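Local coordinates for core protein P7 (Pseudomonas phage phi12, PDB 2Q82), which is a structural protein of the viral core that, as in related double-stranded RNA phages, probably supports assembly of the polymerase complex and RNA packaging, at residues Ala61-Gly64 with Asp65-Asp69; His108-Met112 with Val113-Asn117. All coordinates share one frame; numbering follows the deposited sequence.

In the fold
Both contacts lie where a strand of the same parallel sheet hands over to a helix, and each is local along the chain. Coming from the N terminus, contact 1 is reached first. Its tight turn joins strand 59-63, flanked by strands 42-45 and 25-30, to helix 68-76. The chain then passes through strand 84-89 and helix 98-103. Contact 2 follows at strand 109-111, the outermost strand on that side of the sheet within this chain, and opens the last helix, 112-127. The two contacts come in series, so they neither nest nor cross. The centres of contact 1 and contact 2 are about 20 Å apart, on opposite sides of the chain's centre, and the contacts do not touch.

Contact 1. Residues Ala61-Gly64 with Asp65-Asp69; sequences AVLG and DDAQD
Past the end of strand 59-63 the backbone turns sharply, and Ala67 N donates to Gly64 O at 2.8 Å. The bond is fairly straight, at 160° on the hydrogen. The N-H reaches the oxygen from above the carbonyl plane. Ala67 CB is drawn in with it and rests 3.4 Å from Gly64 O. On the strand side the same methyl meets Leu63, whose CG is 3.8 Å from Ala67 CB. Leu63 also packs on Leu70 and Phe74 of the helix that follows. Asp66 turns its carboxylate back over the start of the turn, because CG lies between the backbone N and the carbonyl carbon (chi1 64°). A water bridges Asp66 OD1, at 2.6 Å, and Gly64 N, at 3.0 Å, so that the first peptide N-H past the strand is tied to the turn. Asp65 points away and is held from outside. Its OD1 bonds to Ser97 OG, and its N donates to Asn32 OD1. The backbone angles of Asp65 and Asp66 make this a type I beta turn. It leads to Ala67, the N-cap of helix 68-76, in a strand-turn-helix connection of a parallel alpha/beta fold.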
loop_
_atom_site.group_PDB
_atom_site.type_symbol
_atom_site.label_atom_id
_atom_site.label_comp_id
_atom_site.label_asym_id
_atom_site.label_seq_id
_atom_site.Cartn_x
_atom_site.Cartn_y
_atom_site.Cartn_z
ATOM N N ALA A 61 -7.176 10.376 4.183
ATOM C CA ALA A 61 -7.228 9.100 4.866
ATOM C C ALA A 61 -7.113 9.441 6.340
ATOM O O ALA A 61 -6.174 10.119 6.755
ATOM C CB ALA A 61 -6.074 8.216 4.445
ATOM N N VAL A 62 -8.083 8.967 7.119
ATOM C CA VAL A 62 -8.133 9.225 8.543
ATOM C C VAL A 62 -7.585 8.055 9.333
ATOM O O VAL A 62 -8.081 6.932 9.233
ATOM C CB VAL A 62 -9.568 9.498 8.993
ATOM C CG1 VAL A 62 -9.589 9.918 10.455
ATOM C CG2 VAL A 62 -10.180 10.573 8.116
ATOM N N LEU A 63 -6.567 8.346 10.131
ATOM C CA LEU A 63 -5.933 7.341 10.945
ATOM C C LEU A 63 -6.064 7.567 12.422
ATOM O O LEU A 63 -5.738 8.631 12.927
ATOM C CB LEU A 63 -4.430 7.294 10.614
ATOM C CG LEU A 63 -4.056 6.499 9.355
ATOM C CD1 LEU A 63 -4.631 7.122 8.179
ATOM C CD2 LEU A 63 -2.589 6.431 9.198
ATOM N N GLY A 64 -6.566 6.560 13.116
ATOM C CA GLY A 64 -6.671 6.639 14.563
ATOM C C GLY A 64 -5.820 5.546 15.189
ATOM O O GLY A 64 -5.000 4.895 14.536
ATOM N N ASP A 65 -6.018 5.334 16.478
ATOM C CA ASP A 65 -5.273 4.331 17.200
ATOM C C ASP A 65 -5.292 2.985 16.555
ATOM O O ASP A 65 -4.340 2.238 16.690
ATOM C CB ASP A 65 -5.849 4.203 18.586
ATOM C CG ASP A 65 -5.390 5.305 19.479
ATOM O OD1 ASP A 65 -5.265 6.453 19.057
ATOM O OD2 ASP A 65 -5.152 5.044 20.650
ATOM N N ASP A 66 -6.361 2.651 15.847
ATOM C CA ASP A 66 -6.429 1.342 15.240
ATOM C C ASP A 66 -5.564 1.219 13.997
ATOM O O ASP A 66 -5.471 0.149 13.415
ATOM C CB ASP A 66 -7.889 0.984 14.950
ATOM C CG ASP A 66 -8.541 1.904 13.931
ATOM O OD1 ASP A 66 -8.090 3.056 13.774
ATOM O OD2 ASP A 66 -9.522 1.458 13.308
ATOM N N ALA A 67 -4.906 2.308 13.608
ATOM C CA ALA A 67 -4.052 2.290 12.419
ATOM C C ALA A 67 -2.584 2.400 12.788
ATOM O O ALA A 67 -1.770 2.929 12.028
ATOM C CB ALA A 67 -4.436 3.415 11.484
ATOM N N GLN A 68 -2.274 1.890 13.968
ATOM C CA GLN A 68 -0.935 1.878 14.508
ATOM C C GLN A 68 0.102 1.435 13.479
ATOM O O GLN A 68 1.099 2.120 13.258
ATOM C CB GLN A 68 -0.910 0.943 15.715
ATOM C CG GLN A 68 0.451 0.701 16.297
ATOM C CD GLN A 68 0.437 -0.342 17.398
ATOM O OE1 GLN A 68 1.489 -0.790 17.846
ATOM N NE2 GLN A 68 -0.756 -0.733 17.843
ATOM N N ASP A 69 -0.136 0.306 12.821
ATOM C CA ASP A 69 0.849 -0.175 11.868
ATOM C C ASP A 69 0.982 0.652 10.600
ATOM O O ASP A 69 2.084 0.853 10.094
ATOM C CB ASP A 69 0.585 -1.633 11.509
ATOM C CG ASP A 69 0.751 -2.557 12.696
ATOM O OD1 ASP A 69 1.653 -2.307 13.520
ATOM O OD2 ASP A 69 -0.019 -3.528 12.797
HETATM O O HOH W 1 -8.116 4.524 11.569
#

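Contact 2. Residues His108-Met112 with Val113-Asn117; sequences HEVSM and VRVLN
Ser111 ends the strand and caps the helix that follows with its side chain, while its carbonyl takes the first helical backbone bond. Ser111 OG takes a weak bond from Val113 N, 3.2 Å long and bent to 132° at the hydrogen. With OG anti to the backbone N (chi1 170°), the hydroxyl swings forward beside the first turn. The same OG also has a weak hydrogen bond with Asp90 OD2. Ser111 O accepts from Val115 N at 3.1 Å. One residue on, Met112 O accepts from Leu116 N at 2.9 Å. Asn117 N continues the series to Val113 O. The guanidinium of Arg114 leads away from the strand, and its NH1 forms a salt bridge with Asp118 OD1.

Apolar groups join the strand end to the helix. Met112 is a selenomethionine, and bends at chi2 (79°) and chi3 carry its end obliquely across Val115 and Leu116. Its CE lies 3.7 Å from Val115 CG1 and 3.9 Å from Leu116 CD2. Val110 CG1 meets Val115 CG2 at 3.9 Å, the two side chains crossing at about a right angle. Strand 109-111 pairs with strand 84-89, where Val110 packs on Ile86 and Met112 on Val88. Ile38 and Phe41, from the loop before strand 42-45, also cover Met112, at the start of helix 112-127.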
loop_
_atom_site.group_PDB
_atom_site.type_symbol
_atom_site.label_atom_id
_atom_site.label_comp_id
_atom_site.label_asym_id
_atom_site.label_seq_id
_atom_site.Cartn_x
_atom_site.Cartn_y
_atom_site.Cartn_z
ATOM N N HIS A 108 6.060 16.665 8.331
ATOM C CA HIS A 108 5.762 18.056 8.601
ATOM C C HIS A 108 4.248 18.278 8.564
ATOM O O HIS A 108 3.587 17.937 7.590
ATOM C CB HIS A 108 6.464 18.885 7.534
ATOM C CG HIS A 108 6.431 20.354 7.769
ATOM N ND1 HIS A 108 7.300 21.221 7.128
ATOM C CD2 HIS A 108 5.628 21.139 8.525
ATOM C CE1 HIS A 108 7.033 22.456 7.479
ATOM N NE2 HIS A 108 6.016 22.438 8.332
ATOM N N GLU A 109 3.719 18.838 9.649
ATOM C CA GLU A 109 2.295 19.124 9.779
ATOM C C GLU A 109 1.887 20.227 8.826
ATOM O O GLU A 109 2.492 21.294 8.813
ATOM C CB GLU A 109 1.965 19.597 11.186
ATOM C CG GLU A 109 2.289 18.617 12.275
ATOM C CD GLU A 109 1.865 19.113 13.640
ATOM O OE1 GLU A 109 0.848 19.833 13.720
ATOM O OE2 GLU A 109 2.538 18.769 14.630
ATOM N N VAL A 110 0.845 19.987 8.049
ATOM C CA VAL A 110 0.387 20.995 7.129
ATOM C C VAL A 110 -1.028 21.364 7.516
ATOM O O VAL A 110 -1.832 20.494 7.830
ATOM C CB VAL A 110 0.431 20.471 5.718
ATOM C CG1 VAL A 110 -0.293 21.407 4.790
ATOM C CG2 VAL A 110 1.877 20.307 5.304
ATOM N N SER A 111 -1.333 22.653 7.509
ATOM C CA SER A 111 -2.670 23.059 7.897
ATOM C C SER A 111 -3.690 22.853 6.799
ATOM O O SER A 111 -3.552 23.348 5.685
ATOM C CB SER A 111 -2.701 24.509 8.370
ATOM O OG SER A 111 -4.036 24.947 8.517
HETATM N N MSE A 112 -4.732 22.104 7.134
HETATM C CA MSE A 112 -5.778 21.825 6.177
HETATM C C MSE A 112 -6.479 23.105 5.739
HETATM O O MSE A 112 -7.010 23.184 4.644
HETATM C CB MSE A 112 -6.811 20.891 6.772
HETATM C CG MSE A 112 -7.847 20.439 5.755
HETATM SE SE MSE A 112 -7.116 19.005 4.634
HETATM C CE MSE A 112 -7.922 19.352 2.879
ATOM N N VAL A 113 -6.489 24.098 6.616
ATOM C CA VAL A 113 -7.121 25.370 6.301
ATOM C C VAL A 113 -6.384 26.033 5.125
ATOM O O VAL A 113 -6.991 26.583 4.215
ATOM C CB VAL A 113 -7.104 26.282 7.506
ATOM C CG1 VAL A 113 -7.571 27.675 7.118
ATOM C CG2 VAL A 113 -7.998 25.703 8.587
ATOM N N ARG A 114 -5.062 25.970 5.181
ATOM C CA ARG A 114 -4.266 26.545 4.109
ATOM C C ARG A 114 -4.509 25.765 2.842
ATOM O O ARG A 114 -4.657 26.366 1.783
ATOM C CB ARG A 114 -2.793 26.485 4.501
ATOM C CG ARG A 114 -1.834 26.672 3.358
ATOM C CD ARG A 114 -1.342 28.065 3.215
ATOM N NE ARG A 114 -2.406 29.038 3.393
ATOM C CZ ARG A 114 -2.863 29.804 2.412
ATOM N NH1 ARG A 114 -2.342 29.699 1.202
ATOM N NH2 ARG A 114 -3.823 30.686 2.654
ATOM N N VAL A 115 -4.582 24.443 2.921
ATOM C CA VAL A 115 -4.836 23.629 1.747
ATOM C C VAL A 115 -6.170 23.998 1.096
ATOM O O VAL A 115 -6.253 24.220 -0.110
ATOM C CB VAL A 115 -4.874 22.131 2.140
ATOM C CG1 VAL A 115 -5.406 21.295 0.995
ATOM C CG2 VAL A 115 -3.484 21.670 2.535
ATOM N N LEU A 116 -7.218 24.067 1.904
ATOM C CA LEU A 116 -8.534 24.399 1.392
ATOM C C LEU A 116 -8.571 25.800 0.790
ATOM O O LEU A 116 -9.214 26.025 -0.230
ATOM C CB LEU A 116 -9.561 24.282 2.509
ATOM C CG LEU A 116 -9.770 22.832 2.939
ATOM C CD1 LEU A 116 -10.588 22.789 4.205
ATOM C CD2 LEU A 116 -10.468 22.055 1.833
ATOM N N ASN A 117 -7.886 26.731 1.446
ATOM C CA ASN A 117 -7.816 28.104 0.978
ATOM C C ASN A 117 -7.268 28.123 -0.440
ATOM O O ASN A 117 -7.840 28.733 -1.333
ATOM C CB ASN A 117 -6.876 28.915 1.861
ATOM C CG ASN A 117 -7.519 29.361 3.156
ATOM O OD1 ASN A 117 -6.857 29.965 3.997
ATOM N ND2 ASN A 117 -8.800 29.081 3.321
#